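Local coordinates for uncharacterized protein (Acinetobacter baumannii, PDB 5D66), which is of unknown function but folds as an ankyrin repeat domain, a scaffold that in other proteins commonly mediates protein-protein binding, at residues A39-V42 with A43-N47; L134-T137 with A138-A142; T175-Q178 with H179-R183. All coordinates share one frame; numbering follows the deposited sequence. Where two conformers were deposited one is given.

Contact 1 (A39-V42 with A43-N47)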
loop_
_atom_site.group_PDB
_atom_site.type_symbol
_atom_site.label_atom_id
_atom_site.label_comp_id
_atom_site.label_asym_id
_atom_site.label_seq_id
_atom_site.Cartn_x
_atom_site.Cartn_y
_atom_site.Cartn_z
ATOM N N ALA A 39 0.374 17.120 7.350
ATOM C CA ALA A 39 1.799 17.192 7.280
ATOM C C ALA A 39 2.398 15.783 7.137
ATOM O O ALA A 39 3.390 15.576 6.423
ATOM C CB ALA A 39 2.388 17.928 8.438
ATOM N N LEU A 40 1.802 14.791 7.820
ATOM C CA LEU A 40 2.287 13.428 7.644
ATOM C C LEU A 40 2.078 12.943 6.200
ATOM O O LEU A 40 2.933 12.248 5.665
ATOM C CB LEU A 40 1.593 12.481 8.630
ATOM C CG LEU A 40 1.942 10.992 8.450
ATOM C CD1 LEU A 40 3.436 10.730 8.625
ATOM C CD2 LEU A 40 1.130 10.121 9.406
HETATM N N MSE A 41 0.974 13.310 5.554
HETATM C CA MSE A 41 0.787 12.952 4.148
HETATM C C MSE A 41 1.886 13.581 3.291
HETATM O O MSE A 41 2.475 12.896 2.427
HETATM C CB MSE A 41 -0.579 13.338 3.680
HETATM C CG MSE A 41 -0.903 12.730 2.318
HETATM SE SE MSE A 41 -1.050 10.776 2.290
HETATM C CE MSE A 41 0.471 10.316 1.212
ATOM N N VAL A 42 2.223 14.855 3.539
ATOM C CA VAL A 42 3.307 15.530 2.826
ATOM C C VAL A 42 4.621 14.797 3.017
ATOM O O VAL A 42 5.362 14.519 2.054
ATOM C CB VAL A 42 3.393 16.989 3.257
ATOM C CG1 VAL A 42 4.623 17.663 2.688
ATOM C CG2 VAL A 42 2.125 17.743 2.840
ATOM N N ALA A 43 4.950 14.427 4.255
ATOM C CA ALA A 43 6.196 13.696 4.535
ATOM C C ALA A 43 6.205 12.360 3.825
ATOM O O ALA A 43 7.227 11.919 3.290
ATOM C CB ALA A 43 6.376 13.491 6.019
ATOM N N THR A 44 5.065 11.668 3.813
ATOM C CA THR A 44 4.989 10.335 3.237
ATOM C C THR A 44 5.173 10.372 1.738
ATOM O O THR A 44 5.879 9.537 1.155
ATOM C CB THR A 44 3.700 9.639 3.645
ATOM O OG1 THR A 44 3.666 9.502 5.083
ATOM C CG2 THR A 44 3.607 8.230 3.063
ATOM N N ARG A 45 4.554 11.332 1.055
ATOM C CA ARG A 45 4.715 11.454 -0.385
ATOM C C ARG A 45 6.196 11.621 -0.774
ATOM O O ARG A 45 6.612 11.109 -1.833
ATOM C CB ARG A 45 3.948 12.632 -0.961
ATOM C CG ARG A 45 2.438 12.518 -0.854
ATOM C CD ARG A 45 1.799 13.733 -1.431
ATOM N NE ARG A 45 0.371 13.868 -1.143
ATOM C CZ ARG A 45 -0.203 14.945 -0.598
ATOM N NH1 ARG A 45 0.485 16.012 -0.278
ATOM N NH2 ARG A 45 -1.511 14.950 -0.473
ATOM N N ALA A 46 6.968 12.261 0.074
ATOM C CA ALA A 46 8.369 12.508 -0.150
ATOM C C ALA A 46 9.297 11.376 0.319
ATOM O O ALA A 46 10.510 11.448 0.116
ATOM C CB ALA A 46 8.770 13.826 0.512
ATOM N N ASN A 47 8.721 10.367 0.966
ATOM C CA ASN A 47 9.485 9.330 1.678
ATOM C C ASN A 47 10.458 9.938 2.683
ATOM O O ASN A 47 11.600 9.498 2.848
ATOM C CB ASN A 47 10.183 8.353 0.761
ATOM C CG ASN A 47 10.468 7.043 1.462
ATOM O OD1 ASN A 47 9.877 6.753 2.483
ATOM N ND2 ASN A 47 11.391 6.247 0.919
#

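Contact 2 (L134-T137 with A138-A142)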
loop_
_atom_site.group_PDB
_atom_site.type_symbol
_atom_site.label_atom_id
_atom_site.label_comp_id
_atom_site.label_asym_id
_atom_site.label_seq_id
_atom_site.Cartn_x
_atom_site.Cartn_y
_atom_site.Cartn_z
ATOM N N LEU A 134 -11.633 -2.081 -10.122
ATOM C CA LEU A 134 -11.275 -2.618 -11.452
ATOM C C LEU A 134 -11.627 -4.097 -11.542
ATOM O O LEU A 134 -11.438 -4.709 -12.597
ATOM C CB LEU A 134 -9.769 -2.428 -11.725
ATOM C CG LEU A 134 -9.315 -0.960 -11.728
ATOM C CD1 LEU A 134 -7.822 -0.824 -11.309
ATOM C CD2 LEU A 134 -9.474 -0.351 -13.054
ATOM N N GLY A 135 -12.163 -4.701 -10.469
ATOM C CA GLY A 135 -12.538 -6.096 -10.430
ATOM C C GLY A 135 -11.337 -7.008 -10.182
ATOM O O GLY A 135 -11.425 -8.212 -10.404
ATOM N N TRP A 136 -10.247 -6.456 -9.664
ATOM C CA TRP A 136 -9.001 -7.178 -9.549
ATOM C C TRP A 136 -8.648 -7.366 -8.072
ATOM O O TRP A 136 -8.810 -6.476 -7.247
ATOM C CB TRP A 136 -7.838 -6.538 -10.291
ATOM C CG TRP A 136 -7.962 -6.474 -11.754
ATOM C CD1 TRP A 136 -8.641 -7.355 -12.540
ATOM C CD2 TRP A 136 -7.380 -5.533 -12.651
ATOM N NE1 TRP A 136 -8.515 -7.031 -13.857
ATOM C CE2 TRP A 136 -7.745 -5.908 -13.957
ATOM C CE3 TRP A 136 -6.682 -4.304 -12.479
ATOM C CZ2 TRP A 136 -7.378 -5.158 -15.092
ATOM C CZ3 TRP A 136 -6.272 -3.591 -13.603
ATOM C CH2 TRP A 136 -6.607 -4.036 -14.906
ATOM N N THR A 137 -8.097 -8.535 -7.782
ATOM C CA THR A 137 -7.440 -8.856 -6.535
ATOM C C THR A 137 -5.928 -8.568 -6.676
ATOM O O THR A 137 -5.415 -8.359 -7.805
ATOM C CB THR A 137 -7.642 -10.335 -6.229
ATOM O OG1 THR A 137 -7.090 -11.025 -7.371
ATOM C CG2 THR A 137 -9.036 -10.750 -6.007
ATOM N N ALA A 138 -5.194 -8.692 -5.596
ATOM C CA ALA A 138 -3.741 -8.635 -5.646
ATOM C C ALA A 138 -3.188 -9.705 -6.617
ATOM O O ALA A 138 -2.298 -9.406 -7.353
ATOM C CB ALA A 138 -3.172 -8.781 -4.265
ATOM N N LEU A 139 -3.715 -10.929 -6.513
ATOM C CA LEU A 139 -3.304 -12.008 -7.375
ATOM C C LEU A 139 -3.516 -11.653 -8.859
ATOM O O LEU A 139 -2.606 -11.841 -9.688
ATOM C CB LEU A 139 -4.026 -13.293 -7.003
ATOM C CG LEU A 139 -3.679 -14.547 -7.797
ATOM C CD1 LEU A 139 -2.247 -14.924 -7.683
ATOM C CD2 LEU A 139 -4.567 -15.675 -7.359
ATOM N N LEU A 140 -4.691 -11.189 -9.200
ATOM C CA LEU A 140 -4.982 -10.829 -10.586
ATOM C C LEU A 140 -4.051 -9.748 -11.062
ATOM O O LEU A 140 -3.514 -9.826 -12.184
ATOM C CB LEU A 140 -6.436 -10.464 -10.778
ATOM C CG LEU A 140 -7.400 -11.635 -10.770
ATOM C CD1 LEU A 140 -8.822 -11.201 -10.507
ATOM C CD2 LEU A 140 -7.362 -12.380 -12.095
ATOM N N GLU A 141 -3.869 -8.687 -10.278
ATOM C CA GLU A 141 -2.939 -7.632 -10.730
ATOM C C GLU A 141 -1.516 -8.123 -10.876
ATOM O O GLU A 141 -0.831 -7.703 -11.808
ATOM C CB GLU A 141 -3.006 -6.414 -9.817
ATOM C CG GLU A 141 -4.344 -5.691 -9.891
ATOM C CD GLU A 141 -4.290 -4.182 -9.643
ATOM O OE1 GLU A 141 -3.243 -3.623 -9.615
ATOM O OE2 GLU A 141 -5.354 -3.561 -9.519
ATOM N N ALA A 142 -1.043 -8.960 -9.968
ATOM C CA ALA A 142 0.320 -9.447 -10.104
ATOM C C ALA A 142 0.530 -10.205 -11.412
ATOM O O ALA A 142 1.605 -10.143 -12.019
ATOM C CB ALA A 142 0.653 -10.336 -8.939
#

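Contact 3 (T175-Q178 with H179-R183)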
loop_
_atom_site.group_PDB
_atom_site.type_symbol
_atom_site.label_atom_id
_atom_site.label_comp_id
_atom_site.label_asym_id
_atom_site.label_seq_id
_atom_site.Cartn_x
_atom_site.Cartn_y
_atom_site.Cartn_z
ATOM N N THR A 175 -10.233 -16.259 -15.131
ATOM C CA THR A 175 -9.606 -16.686 -13.905
ATOM C C THR A 175 -8.106 -16.357 -13.884
ATOM O O THR A 175 -7.466 -16.184 -14.956
ATOM C CB THR A 175 -9.794 -18.191 -13.762
ATOM O OG1 THR A 175 -9.083 -18.836 -14.798
ATOM C CG2 THR A 175 -11.284 -18.601 -13.685
ATOM N N PRO A 176 -7.496 -16.356 -12.695
ATOM C CA PRO A 176 -6.029 -16.268 -12.649
ATOM C C PRO A 176 -5.337 -17.301 -13.550
ATOM O O PRO A 176 -4.385 -16.940 -14.235
ATOM C CB PRO A 176 -5.787 -16.501 -11.148
ATOM C CG PRO A 176 -6.983 -15.892 -10.489
ATOM C CD PRO A 176 -8.108 -16.305 -11.356
ATOM N N LEU A 177 -5.805 -18.553 -13.533
ATOM C CA LEU A 177 -5.197 -19.592 -14.356
ATOM C C LEU A 177 -5.266 -19.239 -15.831
ATOM O O LEU A 177 -4.268 -19.379 -16.558
ATOM C CB LEU A 177 -5.881 -20.901 -14.067
ATOM C CG LEU A 177 -5.335 -22.114 -14.838
ATOM C CD1 LEU A 177 -3.892 -22.340 -14.535
ATOM C CD2 LEU A 177 -6.170 -23.336 -14.518
ATOM N N GLN A 178 -6.426 -18.816 -16.304
ATOM C CA GLN A 178 -6.541 -18.442 -17.700
ATOM C C GLN A 178 -5.659 -17.257 -18.056
ATOM O O GLN A 178 -5.017 -17.247 -19.097
ATOM C CB GLN A 178 -7.996 -18.222 -18.079
ATOM C CG GLN A 178 -8.176 -18.056 -19.595
ATOM C CD GLN A 178 -7.624 -19.268 -20.418
ATOM O OE1 GLN A 178 -8.056 -20.410 -20.226
ATOM N NE2 GLN A 178 -6.586 -19.019 -21.241
ATOM N N HIS A 179 -5.622 -16.257 -17.181
ATOM C CA HIS A 179 -4.735 -15.136 -17.389
ATOM C C HIS A 179 -3.285 -15.552 -17.532
ATOM O O HIS A 179 -2.545 -15.029 -18.388
ATOM C CB HIS A 179 -4.901 -14.072 -16.315
ATOM C CG HIS A 179 -6.080 -13.177 -16.516
ATOM N ND1 HIS A 179 -6.201 -12.370 -17.622
ATOM C CD2 HIS A 179 -7.146 -12.925 -15.748
ATOM C CE1 HIS A 179 -7.274 -11.626 -17.526
ATOM N NE2 HIS A 179 -7.882 -11.970 -16.415
ATOM N N ALA A 180 -2.836 -16.455 -16.682
ATOM C CA ALA A 180 -1.462 -16.951 -16.753
ATOM C C ALA A 180 -1.226 -17.722 -18.056
ATOM O O ALA A 180 -0.177 -17.571 -18.720
ATOM C CB ALA A 180 -1.178 -17.806 -15.559
ATOM N N ARG A 181 -2.174 -18.571 -18.416
ATOM C CA ARG A 181 -2.038 -19.404 -19.620
ATOM C C ARG A 181 -1.985 -18.529 -20.868
ATOM O O ARG A 181 -1.201 -18.772 -21.781
ATOM C CB ARG A 181 -3.180 -20.400 -19.657
ATOM C CG ARG A 181 -2.989 -21.599 -18.786
ATOM C CD ARG A 181 -4.160 -22.485 -18.686
ATOM N NE ARG A 181 -3.820 -23.704 -17.961
ATOM C CZ ARG A 181 -4.721 -24.608 -17.582
ATOM N NH1 ARG A 181 -6.030 -24.416 -17.805
ATOM N NH2 ARG A 181 -4.324 -25.713 -16.988
ATOM N N THR A 182 -2.870 -17.532 -20.960
ATOM C CA THR A 182 -2.948 -16.664 -22.119
ATOM C C THR A 182 -1.604 -15.957 -22.366
ATOM O O THR A 182 -1.269 -15.652 -23.500
ATOM C CB THR A 182 -4.124 -15.684 -21.949
ATOM O OG1 THR A 182 -5.354 -16.395 -22.142
ATOM C CG2 THR A 182 -4.043 -14.574 -22.937
ATOM N N ARG A 183 -0.885 -15.679 -21.277
ATOM C CA ARG A 183 0.371 -14.977 -21.302
ATOM C C ARG A 183 1.574 -15.901 -21.353
ATOM O O ARG A 183 2.713 -15.409 -21.503
ATOM C CB ARG A 183 0.453 -14.076 -20.095
ATOM C CG ARG A 183 -0.504 -12.906 -20.214
ATOM C CD ARG A 183 -0.697 -12.160 -18.934
ATOM N NE ARG A 183 -1.641 -11.048 -19.080
ATOM C CZ ARG A 183 -2.955 -11.180 -19.177
ATOM N NH1 ARG A 183 -3.542 -12.367 -19.060
ATOM N NH2 ARG A 183 -3.716 -10.069 -19.340
HETATM O O HOH W 1 -7.821 -21.923 -18.095
#

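Contact 1 (A39-V42 with A43-N47)
Helical i to i+4 bonds tie residues 39-42 to residues 43-46, Ala43 N to Ala39 O and Arg45 N to Met41 O both spanning 2.9 Å, and the ladder frays to a weak bond from Ala46 N to Val42 O. Leu40 O is gripped twice: besides Thr44 N, it accepts from Thr44 OG1 at 2.9 Å, the hydroxyl standing above the carbonyl plane (37° out of it) and the amide approaching from the opposite face. Threonine suits this buried turn because its hydroxyl returns to its own helix while CG2 lies near Met41 CE. Residues 39-45 form a helix of an ankyrin repeat array, flanked by helix 6-12 beside Ala39 and Val42 and by helix 72-79 beside Met41 and Thr44; Ala39 and Ala43 are small enough for close approach to helices 6-12 and 49-57. Met41, a selenomethionine, has CG anti to its backbone N (chi1 -168°) and then bends, which brings CE within 3.6 Å of Arg45 CG. Its own CG lies over one face of the Arg45 guanidinium, 3.5 Å above the plane and toward the rim. The extended arginine chain thus spends its methylenes on Met41 and carries its charge onward to a salt bridge with Asp66, and NH2 also hydrogen-bonds Ser37 OG. At Asn47, where phi is positive, the chain leaves the helix in a Schellman motif, which suits asparagine.

Contact 2 (L134-T137 with A138-A142)
Thr137 caps the helix that Leu140 and Glu141 belong to: its OG1 accepts from Leu140 N at 3.0 Å, nearly straight at 168°, while its carbonyl O takes Glu141 N at 2.9 Å. This is the N-cap of helix 138-144 in the ankyrin repeat array, where a loop turns into a helix. With chi1 at 58°, Thr137 OG1 sits between the backbone N and the carbonyl carbon, from where a short hydroxyl can reach the first turn; Leu140 CG packs against that oxygen at 3.5 Å. Before the cap, Gly135 adopts positive phi, easy for a residue without a side chain. Trp136 CB meets Leu140 CB at 4.2 Å, the side chains crossing at about a right angle. Glu141 CG packs 3.6 Å from Trp136 CB, and the chain, extended beyond CG, carries the carboxylate on to the ring edge. Asn132 ND2 donates to OE2 of this buried group, while Asn132 OD1 receives Leu134 N and Trp136 N, so Asn132 bridges loop and helix. OE1 lies close to Glu111 OE1, which could raise one pKa or favour a shared proton. Ring and carboxylate planes stand 87° apart, and Glu141 OE2 lies in the indole plane, at the ring edge, 3.3 Å from Trp136 CE3.

Contact 3 (T175-Q178 with H179-R183)
Residues 175-183 make a local contact along helix 176-183 and its N-cap, near the C-terminal end of the ankyrin array, with Thr175 at the cap and the following turns stitched by i to i+4 bonds such as His179 N to Thr175 O at 2.9 Å. Thr175 OG1 accepts from Gln178 N at 3.1 Å, and Pro176, which has no N-H, suits the first turn, where an amide has no carbonyl a turn earlier to donate to. Gln178 and Thr182 were each modelled in two conformers; in one pairing of these Gln178 NE2 donates to Thr182 OG1 over 3.0 Å, the hydroxyl in the amide plane, and the bend at chi2 (57°) turns the amide toward the next turn. In the same conformer Gln178 OE1 accepts from a water at 2.6 Å, which in turn accepts from Arg181 NH1, so this amide would link two side chains. Leu177 CD2 rests over one face of the Arg181 guanidinium, 3.4 Å above its plane, an apolar methyl offset toward the rim of a flat cation whose NE forms a salt bridge with Glu189. Arg183 NH1, at the His179 ring edge, donates to His179 O at 2.9 Å and more weakly to ND1, while His179 NE2 is held by Asp170. Pro176 and His179 face helix 138-144, with Leu140 against both, whereas Leu177, Ala180 and Arg181 lean on helix 186-194.

Overall arrangement
Each contact lies on, or at the start of, a helix at a different point along the elongated array. Contacts 2 and 3 have centres 12 Å apart, and they touch: Leu140 CD2 is 3.7 Å from His179 CD2, and Leu139 CD2 reaches Pro176 CG at 4.0 Å, joining the two helices through apolar side chains. Contact 1 lies across the centre of the chain from both, its centre about 27 Å from that of contact 2 and 38 Å from that of contact 3, with no direct touch. At the start of all three helices a threonine hydroxyl, of Thr38, Thr137 or Thr175, bonds the amide three residues on. No ligand or active site is known that would relate them.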